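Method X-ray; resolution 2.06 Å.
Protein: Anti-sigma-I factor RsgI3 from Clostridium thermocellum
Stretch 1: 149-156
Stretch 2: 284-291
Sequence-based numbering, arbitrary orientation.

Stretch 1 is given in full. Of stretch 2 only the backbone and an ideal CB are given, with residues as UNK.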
# COMPACT_ATOMS: atom_id res chain seq x y z
N LYS A 149 6.18 -7.37 -5.86
CA LYS A 149 6.69 -5.99 -5.74
C LYS A 149 6.01 -5.20 -6.87
O LYS A 149 6.01 -5.66 -7.98
CB LYS A 149 8.21 -5.93 -5.77
CG LYS A 149 8.85 -5.95 -4.39
CD LYS A 149 10.27 -5.37 -4.37
CE LYS A 149 11.04 -5.59 -3.07
NZ LYS A 149 11.07 -7.03 -2.64
N ASP A 150 5.35 -4.10 -6.55
CA ASP A 150 4.87 -3.16 -7.58
C ASP A 150 6.09 -2.40 -8.09
O ASP A 150 7.12 -2.50 -7.51
CB ASP A 150 3.78 -2.26 -7.01
CG ASP A 150 2.98 -1.47 -8.02
OD1 ASP A 150 2.97 -1.80 -9.25
OD2 ASP A 150 2.39 -0.50 -7.57
N VAL A 151 5.96 -1.75 -9.22
CA VAL A 151 7.02 -1.01 -9.94
C VAL A 151 6.89 0.46 -9.54
O VAL A 151 5.79 0.96 -9.43
CB VAL A 151 6.88 -1.28 -11.46
CG1 VAL A 151 7.61 -0.30 -12.35
CG2 VAL A 151 7.37 -2.69 -11.78
N ASN A 152 8.01 1.15 -9.43
CA ASN A 152 7.99 2.59 -9.11
C ASN A 152 7.68 3.39 -10.37
O ASN A 152 7.84 2.86 -11.42
CB ASN A 152 9.28 3.01 -8.45
CG ASN A 152 9.23 2.84 -6.94
OD1 ASN A 152 10.21 2.40 -6.40
ND2 ASN A 152 8.12 3.17 -6.26
N GLY A 153 7.15 4.60 -10.22
CA GLY A 153 6.61 5.37 -11.36
C GLY A 153 5.13 5.24 -11.45
O GLY A 153 4.49 4.67 -10.55
N LEU A 154 4.58 5.78 -12.50
CA LEU A 154 3.15 5.80 -12.73
C LEU A 154 2.83 5.26 -14.12
O LEU A 154 3.67 5.43 -15.07
CB LEU A 154 2.66 7.23 -12.52
CG LEU A 154 2.80 7.78 -11.12
CD1 LEU A 154 2.45 9.24 -11.13
CD2 LEU A 154 1.88 7.03 -10.11
N SER A 155 1.67 4.61 -14.25
CA SER A 155 1.13 4.16 -15.57
C SER A 155 0.59 5.36 -16.32
O SER A 155 -0.38 5.94 -15.85
CB SER A 155 0.06 3.14 -15.44
OG SER A 155 0.56 2.13 -14.62
N ALA A 156 1.21 5.64 -17.47
CA ALA A 156 0.94 6.79 -18.34
C ALA A 156 0.24 6.25 -19.58
O ALA A 156 0.71 5.24 -20.14
CB ALA A 156 2.23 7.50 -18.68
N UNK A 284 9.37 12.17 -6.05
CA UNK A 284 10.39 11.23 -6.51
C UNK A 284 9.76 9.93 -6.97
O UNK A 284 8.73 9.57 -6.49
CB UNK A 284 11.41 10.96 -5.40
N UNK A 285 10.41 9.24 -7.88
CA UNK A 285 9.95 7.93 -8.39
C UNK A 285 9.76 6.95 -7.22
O UNK A 285 8.84 6.14 -7.27
CB UNK A 285 10.95 7.36 -9.40
N UNK A 286 10.57 7.04 -6.17
CA UNK A 286 10.47 6.05 -5.05
C UNK A 286 9.17 6.23 -4.24
O UNK A 286 8.89 5.37 -3.36
CB UNK A 286 11.67 6.19 -4.11
N UNK A 287 8.37 7.27 -4.49
CA UNK A 287 7.10 7.43 -3.74
C UNK A 287 5.91 7.18 -4.64
O UNK A 287 4.78 7.48 -4.16
CB UNK A 287 7.00 8.83 -3.13
N UNK A 288 6.15 6.76 -5.88
CA UNK A 288 5.12 6.67 -6.93
C UNK A 288 5.09 5.20 -7.30
O UNK A 288 6.16 4.54 -7.28
CB UNK A 288 5.41 7.56 -8.14
N UNK A 289 3.90 4.67 -7.43
CA UNK A 289 3.74 3.23 -7.71
C UNK A 289 2.81 3.05 -8.87
O UNK A 289 1.75 3.65 -8.84
CB UNK A 289 3.21 2.47 -6.49
N UNK A 290 3.16 2.14 -9.77
CA UNK A 290 2.49 2.08 -11.07
C UNK A 290 1.22 1.26 -10.92
O UNK A 290 0.32 1.46 -11.75
CB UNK A 290 3.40 1.48 -12.14
N UNK A 291 1.17 0.37 -9.93
CA UNK A 291 0.00 -0.50 -9.60
C UNK A 291 -0.20 -1.52 -10.75
O UNK A 291 0.73 -2.18 -11.27
OXT UNK A 291 -1.33 -1.74 -11.19
CB UNK A 291 -1.27 0.33 -9.40

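Position 284 has no atom of stretch 1 within 5.5 Å of its ideal CB. Its phi of -78° would allow proline, but almost any residue would do. It is Pro-284, and its O accepts a hydrogen bond from N of 287, 3.1 Å away.

Position 285 begins a 3-10 segment. Its CB points sideways, 4.8 Å from Asn-152 CB and from Gly-153 N. A small or polar side chain suits this space. The residue is Ser-285. Its OG lies 3.8 Å from Asn-152 CB and is hydrogen-bonded elsewhere in the structure.

At position 286 the CB points away, with Asn-152 OD1 4.7 Å off. Long polar chains fit, among others. It is Lys-286, and its side chain comes no nearer than 4.6 Å to stretch 1, as Lys-286 CB to Asn-152 OD1. Its backbone does the work: one water donates to Lys-286 O (2.9 Å) and to Asn-152 OD1 (2.7 Å), joining the stretches.

Position 287 points away, with no stretch 1 atom near its CB, so the contact sets no preference. It is Asn-287.

Position 288 points toward stretch 1. Its CB sits 4.0 Å from Leu-154 CG and 3.9 Å from Gly-153 O. The leucine favours an aliphatic partner; valine, isoleucine, leucine or methionine are all plausible. The residue is Leu-288, and its CB makes the apolar contact with Leu-154 CG. Its carbonyl is a shared acceptor: Asn-152 ND2 donates to Leu-288 O at 2.6 Å, and Gly-153 N gives it a weak bond at 3.1 Å.

Position 289 has extended backbone angles (-130/137). CB is tight against Asp-150 OD2, at 3.3 Å, yet the direction overall is away. The amide of Asn-152 lies nearby, so a flat ring could lie against it, though other large side chains are possible. It is Phe-289, with chi1 m. Asn-152 ND2 lies over one face of the ring, 3.3 Å from Phe-289 CE2.

Position 290 is hemmed in. Its CB is 3.7 Å from both Val-151 O and Gly-153 O, and 3.8 Å from Ser-155 OG. These polar neighbours lie close, so a small side chain suits best: alanine, serine or glycine. It is Ala-290. Its N donates to Val-151 O (2.9 Å), and Ser-155 OG donates to Ala-290 O (3.0 Å).

Position 291 ends the chain, with a positive phi of 67° that asparagine, aspartate or glycine tolerates well. Its CB points away overall, 4.2 Å from Asp-150 OD2, so that carboxylate would favour a basic or neutral chain. The residue is nevertheless Asp-291. Its N donates to Asp-150 OD2 at 2.8 Å and weakly to Asp-150 OD1 at 2.9 Å.

Stretch 2 284-291: PSKNLFAD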
# COMPACT_ATOMS: atom_id res chain seq x y z
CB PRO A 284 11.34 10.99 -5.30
CG PRO A 284 10.82 11.83 -4.19
CD PRO A 284 9.49 12.44 -4.62
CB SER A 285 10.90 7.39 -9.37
OG SER A 285 10.29 6.31 -10.08
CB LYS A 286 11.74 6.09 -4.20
CG LYS A 286 11.81 7.27 -3.25
CD LYS A 286 13.12 7.30 -2.50
CE LYS A 286 14.18 7.99 -3.33
NZ LYS A 286 15.54 7.53 -2.97
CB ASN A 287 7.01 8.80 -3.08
CG ASN A 287 8.02 8.92 -1.97
OD1 ASN A 287 9.10 9.41 -2.23
ND2 ASN A 287 7.68 8.46 -0.76
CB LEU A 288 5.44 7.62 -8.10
CG LEU A 288 5.44 9.12 -7.75
CD1 LEU A 288 6.02 9.99 -8.87
CD2 LEU A 288 4.05 9.59 -7.39
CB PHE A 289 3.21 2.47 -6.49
CG PHE A 289 4.16 2.55 -5.33
CD1 PHE A 289 4.13 3.65 -4.46
CD2 PHE A 289 5.16 1.59 -5.14
CE1 PHE A 289 5.05 3.77 -3.42
CE2 PHE A 289 6.08 1.71 -4.10
CZ PHE A 289 6.02 2.79 -3.25
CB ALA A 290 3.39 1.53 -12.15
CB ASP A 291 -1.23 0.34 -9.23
CG ASP A 291 -2.36 -0.48 -8.59
OD1 ASP A 291 -2.38 -1.73 -8.75
OD2 ASP A 291 -3.23 0.11 -7.95
O HOH W 1 10.15 2.78 -3.70
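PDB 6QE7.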